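Local coordinates for protein aminoacyltransferase FemA (Staphylococcus aureus, PDB 1LRZ) that adds glycines 2 and 3 of the pentaglycine bridge of the staphylococcal peptidoglycan, taking them from glycyl-tRNA(Gly), at residues A[10-15]-A[52-57]; A[68-74]-A[102-108]; A[80-86]-A[128-134]; A[225-229]-A[316-320]. All coordinates share one frame; numbering follows the deposited sequence.

Contact 1 (A[10-15]-A[52-57]); sequences EFGAFT and VIAACL
Phe14 lies over Val52 and the start of strand 52-57, and its side chain is worth following outward. CB rests on Val52 CG1, and CG sits closer still, 3.5 Å from Val52 CG1. That methyl lies over one face of the ring, displaced toward the rim, in a CH-pi contact 24° off the normal. Beyond CG the two edges part: CD1 and CE1 both approach the backbone oxygen of Val52, while CD2 meets Ala55 CB at 3.7 Å. At the far end Phe14 CZ reaches the peptide between Ile53 and Ala54, 3.5 Å from Ile53 C. With CG anti to the backbone N (chi1 177°), the ring leaves the helix toward the strand.

One turn earlier Phe11 reaches the other half of the strand with the outer part of its ring. Its CD1 touches Ala55 CB at 3.7 Å, leaving that methyl between the two phenylalanines, and its CZ meets Leu57 CB at 3.6 Å. The Cys56 N lies at the edge of the Phe11 ring. Glu10 adds only its CB, against Val52 CG2; its carboxylate goes to Lys46.

No hydrogen bond joins the segments. A classic beta bulge sets Ile53 and Ala54 together opposite Ile45 of strand 39-46. Helix 10-15 crosses strand 52-57 at 111°, alpha/beta layer packing with the helix on a face of the mixed sheet.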
# COMPACT_ATOMS: atom_id res chain seq x y z
N GLU A 10 -12.64 -10.50 -19.97
CA GLU A 10 -11.34 -10.77 -20.58
C GLU A 10 -10.27 -9.89 -19.94
O GLU A 10 -9.17 -10.34 -19.67
CB GLU A 10 -11.35 -10.45 -22.08
CG GLU A 10 -12.43 -11.14 -22.87
CD GLU A 10 -12.38 -10.75 -24.33
OE1 GLU A 10 -12.28 -9.54 -24.62
OE2 GLU A 10 -12.43 -11.64 -25.19
N PHE A 11 -10.61 -8.62 -19.76
CA PHE A 11 -9.70 -7.64 -19.18
C PHE A 11 -9.24 -8.07 -17.79
O PHE A 11 -8.04 -8.16 -17.54
CB PHE A 11 -10.39 -6.28 -19.06
CG PHE A 11 -9.51 -5.21 -18.49
CD1 PHE A 11 -8.46 -4.70 -19.23
CD2 PHE A 11 -9.75 -4.71 -17.21
CE1 PHE A 11 -7.65 -3.69 -18.72
CE2 PHE A 11 -8.94 -3.70 -16.68
CZ PHE A 11 -7.89 -3.19 -17.43
N GLY A 12 -10.20 -8.33 -16.91
CA GLY A 12 -9.89 -8.74 -15.55
C GLY A 12 -9.06 -10.01 -15.45
O GLY A 12 -8.12 -10.09 -14.64
N ALA A 13 -9.41 -11.01 -16.26
CA ALA A 13 -8.70 -12.28 -16.24
C ALA A 13 -7.25 -12.10 -16.64
O ALA A 13 -6.33 -12.66 -16.02
CB ALA A 13 -9.39 -13.28 -17.18
N PHE A 14 -7.02 -11.31 -17.69
CA PHE A 14 -5.65 -11.09 -18.14
C PHE A 14 -4.82 -10.30 -17.14
O PHE A 14 -3.72 -10.71 -16.77
CB PHE A 14 -5.61 -10.36 -19.47
CG PHE A 14 -4.22 -10.05 -19.93
CD1 PHE A 14 -3.38 -11.07 -20.35
CD2 PHE A 14 -3.76 -8.73 -19.94
CE1 PHE A 14 -2.08 -10.79 -20.79
CE2 PHE A 14 -2.47 -8.43 -20.37
CZ PHE A 14 -1.63 -9.46 -20.80
N THR A 15 -5.33 -9.16 -16.70
CA THR A 15 -4.55 -8.36 -15.76
C THR A 15 -4.26 -9.08 -14.43
O THR A 15 -3.19 -8.88 -13.85
CB THR A 15 -5.23 -7.01 -15.51
OG1 THR A 15 -6.55 -7.22 -14.98
CG2 THR A 15 -5.31 -6.23 -16.82
N VAL A 52 -5.82 -12.94 -24.92
CA VAL A 52 -5.39 -11.57 -24.64
C VAL A 52 -3.90 -11.58 -24.27
O VAL A 52 -3.47 -12.35 -23.40
CB VAL A 52 -6.17 -10.95 -23.46
CG1 VAL A 52 -5.57 -9.56 -23.11
CG2 VAL A 52 -7.63 -10.82 -23.82
N ILE A 53 -3.11 -10.74 -24.94
CA ILE A 53 -1.68 -10.65 -24.64
C ILE A 53 -1.26 -9.22 -24.26
O ILE A 53 -0.07 -8.92 -24.14
CB ILE A 53 -0.80 -11.15 -25.82
CG1 ILE A 53 -1.10 -10.35 -27.09
CG2 ILE A 53 -1.07 -12.64 -26.06
CD1 ILE A 53 -0.15 -10.67 -28.24
N ALA A 54 -2.24 -8.33 -24.07
CA ALA A 54 -1.98 -6.95 -23.67
C ALA A 54 -3.31 -6.29 -23.39
O ALA A 54 -4.31 -6.59 -24.05
CB ALA A 54 -1.26 -6.18 -24.78
N ALA A 55 -3.34 -5.40 -22.41
CA ALA A 55 -4.58 -4.73 -22.06
C ALA A 55 -4.34 -3.37 -21.41
O ALA A 55 -3.27 -3.11 -20.87
CB ALA A 55 -5.39 -5.61 -21.10
N CYS A 56 -5.35 -2.52 -21.46
CA CYS A 56 -5.25 -1.23 -20.82
C CYS A 56 -6.60 -0.59 -20.64
O CYS A 56 -7.43 -0.58 -21.56
CB CYS A 56 -4.36 -0.27 -21.61
SG CYS A 56 -3.82 1.17 -20.63
N LEU A 57 -6.82 -0.11 -19.43
CA LEU A 57 -8.05 0.59 -19.12
C LEU A 57 -7.68 2.05 -19.40
O LEU A 57 -6.66 2.55 -18.92
CB LEU A 57 -8.42 0.38 -17.66
CG LEU A 57 -9.63 1.13 -17.12
CD1 LEU A 57 -10.05 0.50 -15.79
CD2 LEU A 57 -9.30 2.60 -16.92

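Contact 2 (A[68-74]-A[102-108]); sequences KYFYSNR and CLYLHID
Strands 68-71 and 104-107 run parallel, their axes 4.8 Å apart at closest and inclined by 20°, and a beta bulge at Leu103 shifts the register by one between the Lys68 and Tyr69 pairs. The ladder includes His106 N to Phe70 O at 2.8 Å and Ser72 N to His106 O at 2.9 Å.

Tyr69, Tyr71, Tyr104 and His106 share one face. Tyr69 OH and His106 ND1 are hydrogen-bonded at 2.7 Å, the nitrogen lying in the plane of the tyrosine ring; His106 NE2 is held by Asp396, so both imidazole nitrogens are engaged and the ring's rotation is fixed. Tyr71 runs alongside His106, its CD1 over one imidazole face near the rim. The Tyr69 and Tyr104 planes are tilted by 30°, the rings offset so far that they barely cover each other.

Past the strand ends Asp108 is gripped from several directions. Tyr71 OH donates to Asp108 OD1, modelled at a doubtfully short 2.5 Å; the two side chains cross at about a right angle. Arg74 N reaches Asp108 OD2 from the syn side at 2.7 Å, 31° out of the carboxylate plane. The bent Arg74 side chain returns so that NH2 bonds Asp108 O from above the carbonyl plane. Ser72 OG accepts from Asp108 N at 3.2 Å and also hydrogen-bonds Gly75 O.

On the opposite face Phe70 CD1 packs against Cys102 CB at 3.7 Å. There helix 83-98, the crossover of this beta-alpha-beta unit, covers Phe70, Cys102 and Leu105, while strands 52-63 and 397-400 flank the pair.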
# COMPACT_ATOMS: atom_id res chain seq x y z
N LYS A 68 -10.55 15.31 -26.52
CA LYS A 68 -10.49 14.52 -25.30
C LYS A 68 -9.08 14.27 -24.83
O LYS A 68 -8.15 14.08 -25.63
CB LYS A 68 -11.19 13.17 -25.51
CG LYS A 68 -12.68 13.27 -25.74
CD LYS A 68 -13.22 11.96 -26.23
CE LYS A 68 -14.69 12.05 -26.59
NZ LYS A 68 -15.12 10.74 -27.17
N TYR A 69 -8.93 14.26 -23.51
CA TYR A 69 -7.66 13.97 -22.86
C TYR A 69 -7.75 12.49 -22.50
O TYR A 69 -8.62 12.09 -21.72
CB TYR A 69 -7.53 14.82 -21.59
CG TYR A 69 -6.58 14.26 -20.57
CD1 TYR A 69 -5.25 13.99 -20.89
CD2 TYR A 69 -7.01 13.98 -19.27
CE1 TYR A 69 -4.37 13.46 -19.95
CE2 TYR A 69 -6.14 13.44 -18.31
CZ TYR A 69 -4.82 13.19 -18.66
OH TYR A 69 -3.95 12.66 -17.73
N PHE A 70 -6.89 11.67 -23.10
CA PHE A 70 -6.87 10.23 -22.80
C PHE A 70 -5.73 9.91 -21.81
O PHE A 70 -4.60 10.38 -21.98
CB PHE A 70 -6.69 9.41 -24.09
CG PHE A 70 -7.99 9.03 -24.75
CD1 PHE A 70 -8.69 9.94 -25.54
CD2 PHE A 70 -8.52 7.74 -24.60
CE1 PHE A 70 -9.90 9.58 -26.16
CE2 PHE A 70 -9.72 7.37 -25.22
CZ PHE A 70 -10.41 8.29 -26.00
N TYR A 71 -6.06 9.11 -20.79
CA TYR A 71 -5.11 8.72 -19.75
C TYR A 71 -5.07 7.18 -19.61
O TYR A 71 -6.12 6.53 -19.56
CB TYR A 71 -5.54 9.37 -18.42
CG TYR A 71 -4.71 8.96 -17.21
CD1 TYR A 71 -3.32 9.05 -17.22
CD2 TYR A 71 -5.33 8.47 -16.05
CE1 TYR A 71 -2.56 8.66 -16.12
CE2 TYR A 71 -4.58 8.07 -14.95
CZ TYR A 71 -3.20 8.16 -14.99
OH TYR A 71 -2.45 7.73 -13.92
N SER A 72 -3.86 6.59 -19.57
CA SER A 72 -3.73 5.13 -19.48
C SER A 72 -3.86 4.49 -18.09
O SER A 72 -3.73 3.28 -17.95
CB SER A 72 -2.40 4.68 -20.10
OG SER A 72 -1.30 5.09 -19.30
N ASN A 73 -4.10 5.31 -17.07
CA ASN A 73 -4.29 4.78 -15.72
C ASN A 73 -3.26 3.75 -15.23
O ASN A 73 -3.64 2.66 -14.78
CB ASN A 73 -5.69 4.17 -15.61
CG ASN A 73 -6.80 5.18 -15.87
OD1 ASN A 73 -7.07 5.56 -17.02
ND2 ASN A 73 -7.45 5.64 -14.80
N ARG A 74 -1.98 4.08 -15.31
CA ARG A 74 -0.90 3.17 -14.87
C ARG A 74 -0.74 1.94 -15.76
O ARG A 74 0.00 1.01 -15.42
CB ARG A 74 -1.13 2.72 -13.42
CG ARG A 74 -0.55 3.64 -12.36
CD ARG A 74 0.91 3.87 -12.64
NE ARG A 74 1.66 4.45 -11.52
CZ ARG A 74 2.91 4.86 -11.64
NH1 ARG A 74 3.56 5.38 -10.61
NH2 ARG A 74 3.50 4.79 -12.83
N CYS A 102 -9.01 12.48 -29.76
CA CYS A 102 -8.04 12.72 -28.71
C CYS A 102 -7.21 13.95 -29.04
O CYS A 102 -6.81 14.15 -30.19
CB CYS A 102 -7.13 11.50 -28.56
SG CYS A 102 -5.83 11.71 -27.33
N LEU A 103 -6.97 14.78 -28.03
CA LEU A 103 -6.13 15.97 -28.18
C LEU A 103 -4.70 15.56 -27.82
O LEU A 103 -3.75 15.95 -28.49
CB LEU A 103 -6.59 17.08 -27.24
CG LEU A 103 -5.63 18.28 -27.19
CD1 LEU A 103 -5.40 18.84 -28.59
CD2 LEU A 103 -6.20 19.35 -26.26
N TYR A 104 -4.57 14.81 -26.73
CA TYR A 104 -3.27 14.29 -26.30
C TYR A 104 -3.46 13.05 -25.44
O TYR A 104 -4.44 12.94 -24.70
CB TYR A 104 -2.44 15.35 -25.56
CG TYR A 104 -2.92 15.75 -24.19
CD1 TYR A 104 -2.21 15.38 -23.04
CD2 TYR A 104 -4.03 16.56 -24.03
CE1 TYR A 104 -2.60 15.83 -21.77
CE2 TYR A 104 -4.44 17.01 -22.78
CZ TYR A 104 -3.72 16.64 -21.65
OH TYR A 104 -4.13 17.10 -20.42
N LEU A 105 -2.53 12.11 -25.58
CA LEU A 105 -2.56 10.84 -24.87
C LEU A 105 -1.46 10.82 -23.82
O LEU A 105 -0.28 11.03 -24.12
CB LEU A 105 -2.36 9.69 -25.87
CG LEU A 105 -2.06 8.29 -25.34
CD1 LEU A 105 -3.18 7.82 -24.42
CD2 LEU A 105 -1.89 7.34 -26.53
N HIS A 106 -1.87 10.56 -22.58
CA HIS A 106 -0.97 10.54 -21.43
C HIS A 106 -0.82 9.12 -20.88
O HIS A 106 -1.81 8.49 -20.48
CB HIS A 106 -1.56 11.48 -20.36
CG HIS A 106 -0.83 11.47 -19.05
ND1 HIS A 106 -1.38 12.00 -17.90
CD2 HIS A 106 0.39 10.99 -18.71
CE1 HIS A 106 -0.52 11.84 -16.90
NE2 HIS A 106 0.55 11.23 -17.37
N ILE A 107 0.41 8.60 -20.87
CA ILE A 107 0.66 7.26 -20.34
C ILE A 107 1.66 7.30 -19.17
O ILE A 107 2.59 8.10 -19.16
CB ILE A 107 1.22 6.29 -21.41
CG1 ILE A 107 2.56 6.81 -21.93
CG2 ILE A 107 0.22 6.15 -22.58
CD1 ILE A 107 3.35 5.80 -22.75
N ASP A 108 1.44 6.43 -18.18
CA ASP A 108 2.32 6.33 -17.02
C ASP A 108 2.42 4.85 -16.65
O ASP A 108 1.91 4.40 -15.62
CB ASP A 108 1.80 7.21 -15.85
CG ASP A 108 0.37 6.88 -15.42
OD1 ASP A 108 -0.06 7.41 -14.38
OD2 ASP A 108 -0.33 6.10 -16.09

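Contact 3 (A[80-86]-A[128-134]); sequences YENQELV and NDWFFDK
One water joins the two segments through three groups: it accepts from Trp130 NE1 at 2.7 Å and can donate to Asn128 OD1 (2.8 Å) and Tyr80 O (3.2 Å). Further acceptor atoms nearby compete for its protons, so which of these bonds are made at one time is not settled. The water sits in the plane of the indole, at its edge. Tyr80 O is at that edge too, beside CZ2. The ND2 of Asn128 is taken by Pro112 O, which holds the amide with its oxygen toward the water.

Gln83 covers one face of Trp130. Its chain, extended beyond CG, slides over the indole in the opposite direction, and the amide lies flat on the ring system with the planes only 5° apart. CG stands 3.6 Å from the centroid of the six-membered ring, just 6° off its normal, a CH-pi contact; CD is 3.6 Å from Trp130 CD2. At the rim, Val86 CG1 meets Trp130 CH2 at 3.9 Å, and the same methyl touches Phe131 CE1.

Beside it, the edge of Tyr80 points at the face of Phe131 in an offset T-shaped pair, centroids 5.8 Å apart and planes at 81°.

Asn82 N-caps helix 83-98, accepting from Leu85 N. The contact thus clasps the first turns of helices 83-98 and 130-137 together, with Phe131 reaching on to Phe397 of strand 397-400 and Tyr80 lying against the loop residues Pro109 and Leu111.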
# COMPACT_ATOMS: atom_id res chain seq x y z
N TYR A 80 6.64 -6.44 -21.22
CA TYR A 80 7.59 -5.42 -21.65
C TYR A 80 8.95 -5.93 -22.12
O TYR A 80 9.79 -5.12 -22.51
CB TYR A 80 7.77 -4.35 -20.56
CG TYR A 80 6.61 -3.38 -20.47
CD1 TYR A 80 5.58 -3.58 -19.55
CD2 TYR A 80 6.53 -2.26 -21.32
CE1 TYR A 80 4.50 -2.69 -19.47
CE2 TYR A 80 5.46 -1.36 -21.25
CZ TYR A 80 4.45 -1.58 -20.32
OH TYR A 80 3.39 -0.70 -20.23
N GLU A 81 9.17 -7.24 -22.09
CA GLU A 81 10.43 -7.79 -22.60
C GLU A 81 10.31 -7.89 -24.13
O GLU A 81 11.31 -7.87 -24.84
CB GLU A 81 10.67 -9.21 -22.04
CG GLU A 81 10.89 -9.25 -20.55
CD GLU A 81 12.00 -8.31 -20.12
OE1 GLU A 81 13.12 -8.46 -20.66
OE2 GLU A 81 11.75 -7.43 -19.27
N ASN A 82 9.08 -7.99 -24.61
CA ASN A 82 8.78 -8.12 -26.04
C ASN A 82 8.71 -6.73 -26.68
O ASN A 82 7.64 -6.12 -26.73
CB ASN A 82 7.44 -8.84 -26.20
CG ASN A 82 7.20 -9.34 -27.62
OD1 ASN A 82 7.67 -8.76 -28.60
ND2 ASN A 82 6.43 -10.42 -27.73
N GLN A 83 9.83 -6.23 -27.17
CA GLN A 83 9.88 -4.91 -27.77
C GLN A 83 8.99 -4.74 -29.01
O GLN A 83 8.44 -3.66 -29.21
CB GLN A 83 11.33 -4.53 -28.08
CG GLN A 83 12.21 -4.61 -26.84
CD GLN A 83 13.59 -4.00 -27.01
OE1 GLN A 83 14.47 -4.24 -26.18
NE2 GLN A 83 13.79 -3.21 -28.06
N GLU A 84 8.84 -5.78 -29.82
CA GLU A 84 8.00 -5.67 -31.00
C GLU A 84 6.53 -5.56 -30.59
O GLU A 84 5.77 -4.79 -31.18
CB GLU A 84 8.18 -6.88 -31.91
CG GLU A 84 9.63 -7.11 -32.34
CD GLU A 84 9.79 -8.25 -33.36
OE1 GLU A 84 9.21 -9.35 -33.15
OE2 GLU A 84 10.52 -8.05 -34.36
N LEU A 85 6.15 -6.32 -29.57
CA LEU A 85 4.77 -6.27 -29.09
C LEU A 85 4.52 -4.90 -28.46
O LEU A 85 3.47 -4.30 -28.67
CB LEU A 85 4.53 -7.39 -28.07
CG LEU A 85 3.15 -7.42 -27.41
CD1 LEU A 85 2.06 -7.62 -28.47
CD2 LEU A 85 3.11 -8.56 -26.39
N VAL A 86 5.48 -4.41 -27.68
CA VAL A 86 5.31 -3.10 -27.06
C VAL A 86 5.13 -2.01 -28.13
O VAL A 86 4.28 -1.13 -28.00
CB VAL A 86 6.51 -2.76 -26.15
CG1 VAL A 86 6.48 -1.30 -25.75
CG2 VAL A 86 6.46 -3.64 -24.89
N ASN A 128 15.20 -1.54 -18.60
CA ASN A 128 14.13 -1.07 -19.49
C ASN A 128 14.43 0.28 -20.13
O ASN A 128 13.53 0.92 -20.68
CB ASN A 128 12.80 -0.99 -18.72
CG ASN A 128 12.43 -2.32 -18.06
OD1 ASN A 128 12.60 -3.38 -18.66
ND2 ASN A 128 11.92 -2.26 -16.83
N ASP A 129 15.69 0.71 -20.06
CA ASP A 129 16.11 1.99 -20.64
C ASP A 129 15.68 2.17 -22.10
O ASP A 129 15.39 3.28 -22.53
CB ASP A 129 17.63 2.13 -20.54
CG ASP A 129 18.12 2.40 -19.12
OD1 ASP A 129 17.33 2.24 -18.16
OD2 ASP A 129 19.30 2.77 -18.98
N TRP A 130 15.67 1.07 -22.87
CA TRP A 130 15.28 1.12 -24.28
C TRP A 130 13.88 1.72 -24.46
O TRP A 130 13.55 2.28 -25.52
CB TRP A 130 15.29 -0.29 -24.89
CG TRP A 130 14.27 -1.20 -24.29
CD1 TRP A 130 14.44 -2.02 -23.21
CD2 TRP A 130 12.90 -1.36 -24.70
NE1 TRP A 130 13.27 -2.67 -22.91
CE2 TRP A 130 12.31 -2.29 -23.82
CE3 TRP A 130 12.13 -0.81 -25.73
CZ2 TRP A 130 10.96 -2.68 -23.93
CZ3 TRP A 130 10.78 -1.20 -25.84
CH2 TRP A 130 10.22 -2.12 -24.95
N PHE A 131 13.06 1.60 -23.43
CA PHE A 131 11.70 2.12 -23.49
C PHE A 131 11.65 3.61 -23.80
O PHE A 131 10.81 4.05 -24.59
CB PHE A 131 10.98 1.86 -22.17
CG PHE A 131 9.51 2.14 -22.23
CD1 PHE A 131 8.66 1.32 -22.97
CD2 PHE A 131 8.97 3.23 -21.55
CE1 PHE A 131 7.29 1.58 -23.04
CE2 PHE A 131 7.61 3.50 -21.62
CZ PHE A 131 6.77 2.67 -22.36
N PHE A 132 12.52 4.40 -23.17
CA PHE A 132 12.51 5.84 -23.41
C PHE A 132 12.68 6.19 -24.89
O PHE A 132 11.94 7.03 -25.43
CB PHE A 132 13.60 6.54 -22.58
CG PHE A 132 13.40 6.42 -21.08
CD1 PHE A 132 13.98 5.37 -20.37
CD2 PHE A 132 12.62 7.36 -20.39
CE1 PHE A 132 13.78 5.24 -18.99
CE2 PHE A 132 12.41 7.24 -19.00
CZ PHE A 132 12.99 6.18 -18.30
N ASP A 133 13.64 5.55 -25.55
CA ASP A 133 13.90 5.81 -26.97
C ASP A 133 12.72 5.38 -27.84
O ASP A 133 12.33 6.09 -28.76
CB ASP A 133 15.16 5.07 -27.42
CG ASP A 133 16.44 5.85 -27.10
OD1 ASP A 133 17.54 5.27 -27.22
OD2 ASP A 133 16.35 7.04 -26.75
N LYS A 134 12.16 4.21 -27.54
CA LYS A 134 11.04 3.73 -28.31
C LYS A 134 9.84 4.68 -28.19
O LYS A 134 9.19 5.00 -29.19
CB LYS A 134 10.64 2.32 -27.88
CG LYS A 134 9.36 1.81 -28.54
CD LYS A 134 9.48 0.36 -28.93
CE LYS A 134 10.51 0.20 -30.05
NZ LYS A 134 10.61 -1.21 -30.52
O HOH W 1 12.65 -4.64 -21.13

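Contact 4 (A[225-229]-A[316-320]); sequences YYNRL and GFFFI
Tyr225 turns the edge of its ring onto the face of Phe317, a T-shaped pair with centroids 4.8 Å apart and planes at 71°. The atom doing the touching is Tyr225 CD2, which stands over the centre of the Phe317 ring and comes within 3.6 Å of CE1. Phe317 arrives there with CG anti to the backbone N (chi1 -158°), its ring reaching from the strand to the helix. Phe204 of helix 201-207 meets both rings and extends the cluster.

Strand 310-320 belongs to the mixed nine-stranded sheet, between strands 325-332 and 236-244, and helix 222-232 lies on one face of it; Phe318 points to the other side, where helix 341-355 packs. This is a helix-on-sheet layer of an alpha/beta domain.

The remaining contacts across the interface are apolar. Arg228 meets the strand with its CB, 3.8 Å from Phe317 CZ at the edge of that ring and 4.3 Å from Phe319 CE2 at the edge of the other. Leu229 brings CG to 4.3 Å from Phe317 CE1, while also lying against Val238 of the adjoining strand.

The charged end of Arg228 does something else: its chain bends at chi2 (-61°), and the guanidinium makes a cation-pi contact with Phe224 of its own helix.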
# COMPACT_ATOMS: atom_id res chain seq x y z
N TYR A 225 -12.70 7.49 -0.90
CA TYR A 225 -12.62 6.24 -0.15
C TYR A 225 -13.91 5.44 -0.20
O TYR A 225 -13.89 4.22 -0.37
CB TYR A 225 -12.24 6.52 1.30
CG TYR A 225 -10.84 7.07 1.45
CD1 TYR A 225 -10.62 8.40 1.79
CD2 TYR A 225 -9.73 6.25 1.21
CE1 TYR A 225 -9.34 8.91 1.89
CE2 TYR A 225 -8.43 6.76 1.31
CZ TYR A 225 -8.25 8.09 1.65
OH TYR A 225 -6.97 8.61 1.76
N TYR A 226 -15.04 6.13 -0.07
CA TYR A 226 -16.31 5.43 -0.11
C TYR A 226 -16.46 4.67 -1.44
O TYR A 226 -16.83 3.49 -1.45
CB TYR A 226 -17.46 6.42 0.07
CG TYR A 226 -18.82 5.79 -0.11
CD1 TYR A 226 -19.44 5.10 0.92
CD2 TYR A 226 -19.48 5.88 -1.34
CE1 TYR A 226 -20.69 4.50 0.74
CE2 TYR A 226 -20.73 5.29 -1.53
CZ TYR A 226 -21.33 4.60 -0.48
OH TYR A 226 -22.56 4.00 -0.67
N ASN A 227 -16.16 5.34 -2.55
CA ASN A 227 -16.31 4.69 -3.85
C ASN A 227 -15.39 3.50 -4.04
O ASN A 227 -15.76 2.53 -4.69
CB ASN A 227 -16.12 5.69 -5.00
CG ASN A 227 -17.30 6.66 -5.13
OD1 ASN A 227 -18.43 6.33 -4.74
ND2 ASN A 227 -17.05 7.84 -5.69
N ARG A 228 -14.18 3.57 -3.48
CA ARG A 228 -13.23 2.46 -3.60
C ARG A 228 -13.81 1.25 -2.86
O ARG A 228 -13.79 0.13 -3.36
CB ARG A 228 -11.87 2.85 -3.02
CG ARG A 228 -11.23 4.07 -3.67
CD ARG A 228 -10.97 3.82 -5.12
NE ARG A 228 -10.34 4.94 -5.81
CZ ARG A 228 -10.91 6.12 -6.03
NH1 ARG A 228 -12.14 6.38 -5.60
NH2 ARG A 228 -10.26 7.03 -6.73
N LEU A 229 -14.32 1.48 -1.65
CA LEU A 229 -14.92 0.39 -0.89
C LEU A 229 -16.04 -0.25 -1.70
O LEU A 229 -16.09 -1.47 -1.84
CB LEU A 229 -15.52 0.91 0.42
CG LEU A 229 -14.58 1.13 1.61
CD1 LEU A 229 -15.43 1.49 2.85
CD2 LEU A 229 -13.79 -0.14 1.88
N GLY A 316 -5.42 1.82 8.20
CA GLY A 316 -4.84 1.88 6.87
C GLY A 316 -5.87 1.50 5.83
O GLY A 316 -6.85 0.80 6.12
N PHE A 317 -5.64 1.98 4.61
CA PHE A 317 -6.53 1.70 3.48
C PHE A 317 -5.66 0.88 2.52
O PHE A 317 -4.67 1.38 1.99
CB PHE A 317 -6.95 3.01 2.82
CG PHE A 317 -8.21 2.91 2.03
CD1 PHE A 317 -9.45 2.94 2.67
CD2 PHE A 317 -8.18 2.80 0.65
CE1 PHE A 317 -10.63 2.87 1.94
CE2 PHE A 317 -9.36 2.73 -0.09
CZ PHE A 317 -10.59 2.77 0.57
N PHE A 318 -6.04 -0.38 2.29
CA PHE A 318 -5.25 -1.27 1.45
C PHE A 318 -5.93 -1.83 0.21
O PHE A 318 -7.09 -2.23 0.26
CB PHE A 318 -4.78 -2.48 2.27
CG PHE A 318 -3.72 -2.17 3.29
CD1 PHE A 318 -4.05 -1.55 4.49
CD2 PHE A 318 -2.39 -2.54 3.06
CE1 PHE A 318 -3.07 -1.28 5.45
CE2 PHE A 318 -1.40 -2.29 4.01
CZ PHE A 318 -1.74 -1.65 5.21
N PHE A 319 -5.19 -1.87 -0.89
CA PHE A 319 -5.69 -2.47 -2.13
C PHE A 319 -5.06 -3.85 -2.24
O PHE A 319 -3.85 -4.03 -1.99
CB PHE A 319 -5.33 -1.59 -3.33
CG PHE A 319 -6.01 -0.25 -3.30
CD1 PHE A 319 -5.30 0.91 -3.59
CD2 PHE A 319 -7.35 -0.14 -2.94
CE1 PHE A 319 -5.92 2.16 -3.52
CE2 PHE A 319 -7.98 1.11 -2.86
CZ PHE A 319 -7.26 2.26 -3.15
N ILE A 320 -5.87 -4.85 -2.59
CA ILE A 320 -5.39 -6.21 -2.66
C ILE A 320 -5.66 -6.85 -4.01
O ILE A 320 -6.80 -7.00 -4.43
CB ILE A 320 -6.06 -7.09 -1.56
CG1 ILE A 320 -5.76 -6.51 -0.17
CG2 ILE A 320 -5.57 -8.53 -1.65
CD1 ILE A 320 -6.66 -5.37 0.22

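Contacts 1, 2 and 4 are buried; contact 3 is only partly so, with Gln83 and Glu81 exposed. Contacts 1 and 2 belong to the seven-stranded sheet and touch where Cys56 meets Ser72, since strands 52-63 and 67-78 are neighbours. Contact 3 uses helix 83-98, the crossover that links the two strands of contact 2, and touches contact 1 through Ile53 and Leu85. Contact 4 stands apart, on the nine-stranded sheet, its centre about 33 Å from that of contact 3. The chemistry differs too: contacts 1 and 4 join helix to sheet without a hydrogen bond, contact 2 is rich in backbone and side-chain bonds, and contact 3 relies on a water and stacked flat groups.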